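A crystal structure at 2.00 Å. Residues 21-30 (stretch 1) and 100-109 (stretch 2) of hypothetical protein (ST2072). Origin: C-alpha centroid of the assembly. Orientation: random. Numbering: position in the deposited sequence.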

ATOM      1  N   ILE A  21      -1.518 -14.222 -10.312  1.00 18.10           N
ATOM      2  CA  ILE A  21      -2.845 -14.025 -10.884  1.00 18.41           C
ATOM      3  C   ILE A  21      -2.868 -13.050 -12.051  1.00 19.92           C
ATOM      4  O   ILE A  21      -3.926 -12.594 -12.464  1.00 17.89           O
ATOM      5  CB  ILE A  21      -3.854 -13.536  -9.803  1.00 18.85           C
ATOM      6  CG1 ILE A  21      -3.333 -12.253  -9.131  1.00 20.33           C
ATOM      7  CG2 ILE A  21      -4.046 -14.623  -8.754  1.00 16.55           C
ATOM      8  CD1 ILE A  21      -4.339 -11.606  -8.176  1.00 20.43           C
ATOM      9  N   THR A  22      -1.692 -12.742 -12.589  1.00 20.47           N
ATOM     10  CA  THR A  22      -1.580 -11.795 -13.696  1.00 20.51           C
ATOM     11  C   THR A  22      -2.504 -12.083 -14.884  1.00 21.22           C
ATOM     12  O   THR A  22      -3.176 -11.183 -15.386  1.00 18.49           O
ATOM     13  CB  THR A  22      -0.143 -11.745 -14.229  1.00 20.62           C
ATOM     14  OG1 THR A  22       0.776 -11.665 -13.130  1.00 18.80           O
ATOM     15  CG2 THR A  22       0.043 -10.528 -15.127  1.00 21.76           C
ATOM     16  N   GLU A  23      -2.536 -13.328 -15.343  1.00 22.84           N
ATOM     17  CA  GLU A  23      -3.380 -13.666 -16.491  1.00 24.05           C
ATOM     18  C   GLU A  23      -4.860 -13.384 -16.237  1.00 22.95           C
ATOM     19  O   GLU A  23      -5.556 -12.844 -17.113  1.00 22.93           O
ATOM     20  CB  GLU A  23      -3.187 -15.139 -16.885  1.00 27.43           C
ATOM     21  CG  GLU A  23      -1.738 -15.519 -17.159  1.00 35.58           C
ATOM     22  CD  GLU A  23      -1.111 -14.688 -18.277  1.00 41.95           C
ATOM     23  OE1 GLU A  23       0.142 -14.627 -18.353  1.00 44.66           O
ATOM     24  OE2 GLU A  23      -1.869 -14.104 -19.087  1.00 43.97           O
ATOM     25  N   GLN A  24      -5.347 -13.745 -15.053  1.00 21.24           N
ATOM     26  CA  GLN A  24      -6.749 -13.511 -14.720  1.00 22.06           C
ATOM     27  C   GLN A  24      -7.031 -12.019 -14.652  1.00 21.79           C
ATOM     28  O   GLN A  24      -8.117 -11.570 -15.025  1.00 20.76           O
ATOM     29  CB  GLN A  24      -7.126 -14.161 -13.380  1.00 22.73           C
ATOM     30  CG  GLN A  24      -6.957 -15.680 -13.339  1.00 25.71           C
ATOM     31  CD  GLN A  24      -5.615 -16.104 -12.759  1.00 29.72           C
ATOM     32  OE1 GLN A  24      -4.550 -15.694 -13.237  1.00 29.64           O
ATOM     33  NE2 GLN A  24      -5.660 -16.929 -11.722  1.00 30.61           N
ATOM     34  N   VAL A  25      -6.065 -11.240 -14.173  1.00 20.69           N
ATOM     35  CA  VAL A  25      -6.284  -9.802 -14.120  1.00 18.76           C
ATOM     36  C   VAL A  25      -6.292  -9.205 -15.532  1.00 20.39           C
ATOM     37  O   VAL A  25      -7.067  -8.286 -15.806  1.00 18.98           O
ATOM     38  CB  VAL A  25      -5.216  -9.064 -13.261  1.00 17.50           C
ATOM     39  CG1 VAL A  25      -5.449  -7.558 -13.344  1.00 15.14           C
ATOM     40  CG2 VAL A  25      -5.328  -9.491 -11.801  1.00 14.12           C
ATOM     41  N   SER A  26      -5.449  -9.714 -16.434  1.00 20.11           N
ATOM     42  CA  SER A  26      -5.437  -9.161 -17.789  1.00 22.52           C
ATOM     43  C   SER A  26      -6.786  -9.383 -18.470  1.00 22.33           C
ATOM     44  O   SER A  26      -7.223  -8.565 -19.278  1.00 22.19           O
ATOM     45  CB  SER A  26      -4.289  -9.753 -18.633  1.00 23.70           C
ATOM     46  OG  SER A  26      -4.396 -11.157 -18.755  1.00 30.88           O
ATOM     47  N   GLU A  27      -7.466 -10.479 -18.140  1.00 23.51           N
ATOM     48  CA  GLU A  27      -8.783 -10.733 -18.725  1.00 23.56           C
ATOM     49  C   GLU A  27      -9.822  -9.799 -18.103  1.00 23.22           C
ATOM     50  O   GLU A  27     -10.689  -9.258 -18.797  1.00 21.76           O
ATOM     51  CB  GLU A  27      -9.215 -12.189 -18.484  1.00 27.11           C
ATOM     52  CG  GLU A  27      -8.372 -13.200 -19.215  1.00 30.81           C
ATOM     53  CD  GLU A  27      -8.506 -13.083 -20.722  1.00 35.98           C
ATOM     54  OE1 GLU A  27      -7.600 -13.562 -21.440  1.00 38.88           O
ATOM     55  OE2 GLU A  27      -9.521 -12.523 -21.194  1.00 37.17           O
ATOM     56  N   ALA A  28      -9.720  -9.600 -16.788  1.00 20.69           N
ATOM     57  CA  ALA A  28     -10.665  -8.758 -16.069  1.00 20.50           C
ATOM     58  C   ALA A  28     -10.667  -7.266 -16.428  1.00 21.45           C
ATOM     59  O   ALA A  28     -11.656  -6.574 -16.173  1.00 22.03           O
ATOM     60  CB  ALA A  28     -10.468  -8.937 -14.559  1.00 19.48           C
ATOM     61  N   ILE A  29      -9.591  -6.756 -17.024  1.00 20.32           N
ATOM     62  CA  ILE A  29      -9.563  -5.334 -17.375  1.00 20.51           C
ATOM     63  C   ILE A  29     -10.172  -5.033 -18.744  1.00 23.53           C
ATOM     64  O   ILE A  29     -10.375  -3.868 -19.090  1.00 23.08           O
ATOM     65  CB  ILE A  29      -8.113  -4.761 -17.366  1.00 20.37           C
ATOM     66  CG1 ILE A  29      -7.253  -5.470 -18.422  1.00 19.61           C
ATOM     67  CG2 ILE A  29      -7.518  -4.899 -15.973  1.00 15.77           C
ATOM     68  CD1 ILE A  29      -5.947  -4.742 -18.749  1.00 19.88           C
ATOM     69  N   LYS A  30     -10.468  -6.069 -19.522  1.00 24.74           N
ATOM     70  CA  LYS A  30     -11.027  -5.851 -20.851  1.00 26.34           C
ATOM     71  C   LYS A  30     -12.196  -4.887 -20.796  1.00 26.13           C
ATOM     72  O   LYS A  30     -13.129  -5.057 -20.022  1.00 26.44           O
ATOM     73  CB  LYS A  30     -11.438  -7.180 -21.494  1.00 29.02           C
ATOM     74  CG  LYS A  30     -10.230  -8.059 -21.853  1.00 31.97           C
ATOM     75  CD  LYS A  30     -10.611  -9.188 -22.792  1.00 35.33           C
ATOM     76  CE  LYS A  30      -9.537 -10.265 -22.846  1.00 36.99           C
ATOM     77  NZ  LYS A  30      -8.207  -9.740 -23.236  1.00 37.90           N
ATOM     78  N   PRO A 100      -1.195   0.137 -13.872  1.00 19.56           N
ATOM     79  CA  PRO A 100      -1.698   1.004 -14.939  1.00 19.83           C
ATOM     80  C   PRO A 100      -2.075   0.162 -16.149  1.00 21.42           C
ATOM     81  O   PRO A 100      -1.555  -0.935 -16.335  1.00 18.91           O
ATOM     82  CB  PRO A 100      -0.523   1.936 -15.222  1.00 21.42           C
ATOM     83  CG  PRO A 100       0.688   1.066 -14.884  1.00 22.41           C
ATOM     84  CD  PRO A 100       0.247   0.326 -13.635  1.00 21.18           C
ATOM     85  N   ILE A 101      -2.994   0.688 -16.950  1.00 20.79           N
ATOM     86  CA  ILE A 101      -3.450   0.031 -18.158  1.00 23.97           C
ATOM     87  C   ILE A 101      -3.105   0.980 -19.304  1.00 24.93           C
ATOM     88  O   ILE A 101      -3.370   2.176 -19.215  1.00 26.93           O
ATOM     89  CB  ILE A 101      -4.985  -0.171 -18.152  1.00 22.65           C
ATOM     90  CG1 ILE A 101      -5.402  -1.015 -16.946  1.00 22.98           C
ATOM     91  CG2 ILE A 101      -5.418  -0.849 -19.452  1.00 22.73           C
ATOM     92  CD1 ILE A 101      -6.909  -1.147 -16.785  1.00 24.09           C
ATOM     93  N   ILE A 102      -2.510   0.453 -20.366  1.00 25.43           N
ATOM     94  CA  ILE A 102      -2.165   1.283 -21.509  1.00 26.93           C
ATOM     95  C   ILE A 102      -2.317   0.418 -22.762  1.00 26.95           C
ATOM     96  O   ILE A 102      -1.920  -0.745 -22.776  1.00 25.17           O
ATOM     97  CB  ILE A 102      -0.716   1.845 -21.367  1.00 27.78           C
ATOM     98  CG1 ILE A 102      -0.445   2.906 -22.439  1.00 31.80           C
ATOM     99  CG2 ILE A 102       0.304   0.733 -21.475  1.00 29.62           C
ATOM    100  CD1 ILE A 102      -1.308   4.156 -22.303  1.00 32.02           C
ATOM    101  N   GLU A 103      -2.944   0.967 -23.793  1.00 30.18           N
ATOM    102  CA  GLU A 103      -3.143   0.219 -25.036  1.00 32.46           C
ATOM    103  C   GLU A 103      -3.971  -1.032 -24.769  1.00 31.59           C
ATOM    104  O   GLU A 103      -3.805  -2.041 -25.450  1.00 33.15           O
ATOM    105  CB  GLU A 103      -1.784  -0.195 -25.619  1.00 36.67           C
ATOM    106  CG  GLU A 103      -0.914   0.968 -26.026  1.00 42.70           C
ATOM    107  CD  GLU A 103      -1.540   1.754 -27.151  1.00 48.14           C
ATOM    108  OE1 GLU A 103      -1.703   1.178 -28.253  1.00 50.34           O
ATOM    109  OE2 GLU A 103      -1.884   2.939 -26.934  1.00 52.13           O
ATOM    110  N   GLY A 104      -4.846  -0.967 -23.766  1.00 30.12           N
ATOM    111  CA  GLY A 104      -5.676  -2.108 -23.422  1.00 26.99           C
ATOM    112  C   GLY A 104      -4.976  -3.241 -22.684  1.00 26.57           C
ATOM    113  O   GLY A 104      -5.593  -4.282 -22.432  1.00 27.36           O
ATOM    114  N   LYS A 105      -3.706  -3.052 -22.327  1.00 24.50           N
ATOM    115  CA  LYS A 105      -2.931  -4.080 -21.621  1.00 24.19           C
ATOM    116  C   LYS A 105      -2.364  -3.615 -20.269  1.00 23.03           C
ATOM    117  O   LYS A 105      -2.180  -2.425 -20.037  1.00 22.58           O
ATOM    118  CB  LYS A 105      -1.747  -4.537 -22.484  1.00 25.87           C
ATOM    119  CG  LYS A 105      -2.100  -4.815 -23.930  1.00 29.28           C
ATOM    120  CD  LYS A 105      -0.933  -5.443 -24.682  1.00 34.97           C
ATOM    121  CE  LYS A 105       0.203  -4.462 -24.896  1.00 34.97           C
ATOM    122  NZ  LYS A 105       1.361  -5.110 -25.587  1.00 40.77           N
ATOM    123  N   LEU A 106      -2.067  -4.566 -19.389  1.00 19.80           N
ATOM    124  CA  LEU A 106      -1.471  -4.232 -18.096  1.00 20.89           C
ATOM    125  C   LEU A 106      -0.073  -3.676 -18.388  1.00 21.34           C
ATOM    126  O   LEU A 106       0.715  -4.305 -19.086  1.00 21.13           O
ATOM    127  CB  LEU A 106      -1.346  -5.480 -17.228  1.00 18.43           C
ATOM    128  CG  LEU A 106      -2.658  -6.146 -16.809  1.00 20.27           C
ATOM    129  CD1 LEU A 106      -2.349  -7.408 -15.990  1.00 21.10           C
ATOM    130  CD2 LEU A 106      -3.486  -5.160 -15.992  1.00 16.86           C
ATOM    131  N   ASP A 107       0.235  -2.507 -17.846  1.00 21.48           N
ATOM    132  CA  ASP A 107       1.529  -1.879 -18.060  1.00 22.73           C
ATOM    133  C   ASP A 107       2.465  -2.329 -16.935  1.00 23.72           C
ATOM    134  O   ASP A 107       2.616  -1.646 -15.914  1.00 23.20           O
ATOM    135  CB  ASP A 107       1.341  -0.351 -18.072  1.00 24.88           C
ATOM    136  CG  ASP A 107       2.625   0.404 -18.370  1.00 28.27           C
ATOM    137  OD1 ASP A 107       3.518  -0.169 -19.018  1.00 26.45           O
ATOM    138  OD2 ASP A 107       2.729   1.589 -17.971  1.00 31.14           O
ATOM    139  N   LEU A 108       3.088  -3.488 -17.143  1.00 21.84           N
ATOM    140  CA  LEU A 108       3.988  -4.099 -16.169  1.00 22.50           C
ATOM    141  C   LEU A 108       5.458  -4.043 -16.561  1.00 22.91           C
ATOM    142  O   LEU A 108       5.800  -4.116 -17.741  1.00 22.09           O
ATOM    143  CB  LEU A 108       3.589  -5.572 -15.967  1.00 23.71           C
ATOM    144  CG  LEU A 108       2.178  -5.778 -15.407  1.00 22.26           C
ATOM    145  CD1 LEU A 108       1.668  -7.205 -15.662  1.00 23.64           C
ATOM    146  CD2 LEU A 108       2.208  -5.454 -13.932  1.00 21.12           C
ATOM    147  N   GLY A 109       6.320  -3.931 -15.550  1.00 23.37           N
ATOM    148  CA  GLY A 109       7.753  -3.909 -15.783  1.00 22.04           C
ATOM    149  C   GLY A 109       8.213  -5.299 -16.174  1.00 22.46           C
ATOM    150  O   GLY A 109       7.448  -6.264 -16.082  1.00 20.43           O
TER

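A short helix in stretch 1 packs against a β-hairpin in stretch 2, two elements of one chain whose touching residues lie at least 72 positions apart in sequence. Ile21 occupies the N-cap position, and the helix begins at Thr22. Its backbone ladder opens with Val25 N to Ile21 O (3.1 Å) and Ser26 N to Thr22 O (2.9 Å) and continues through Ala28 N to Gln24 O (3.1 Å). The next rung, Ile29 N to Val25 O at 3.2 Å, is weak, and Lys30 N bonds instead to Glu27 O at 3.3 Å, a shorter step of three residues.

In stretch 2, strands 100-102 and 105-106 are joined by a type I' turn from Ile102 to Lys105. The turn is closed by a reciprocal pair of hydrogen bonds, Ile102 N to Lys105 O (2.9 Å) and Lys105 N to Ile102 O (3.0 Å), and Asp107 N to Pro100 O (2.8 Å) extends the pairing. Glu103 and Gly104 both adopt positive phi, as this turn requires; at 75° the phi of Gly104 suits a residue without a side chain.

The backbones come nearest at Ser26 and Leu106, whose CA atoms are 6.3 Å apart. No hydrogen bond crosses between the stretches; the 296 Å² buried between them, both sides summed, comes mainly from apolar contact.

Leu106 and Ile29 contribute most of this area, and both send their CA-to-CB bonds toward the other stretch. Leu106, with chi1 m and chi2 t, spreads its two methyls along the helix. CD1 lies 4.0 Å from Thr22 CG2 and 4.0 Å from Ser26 CB, two residues one turn apart, while CD2 lies 3.7 Å from Ile29 CD1; Val25 CG1 sits 4.1 Å from each of Leu106 CD1 and CD2. One leucine thus touches two successive turns. Ile29, with chi1 p and chi2 t, reaches both strands of the hairpin: its CB is 3.9 Å from Ile101 CD1, and its CD1, besides meeting Leu106, lies 3.7 Å from Gly104 O. That last approach is van der Waals contact, since a methyl carbon offers the carbonyl no conventional donor.

Nearer the start of the helix, Thr22 CG2 meets Leu108 CD1 at 3.7 Å, carrying the contact past the end of the strand. The threonine methyl serves the apolar contact, while Thr22 OG1 is hydrogen-bonded to a residue just outside the stretches.

Ser26 combines apolar and polar roles in a similar way. Its CB packs beside Leu106, but its hydroxyl, at chi1 p, turns back along the helix and donates from OG to Glu23 O at 2.6 Å, so this polar group is satisfied without a partner in the hairpin. Charged groups stay out of the central contact: Lys105 and Lys30 point away.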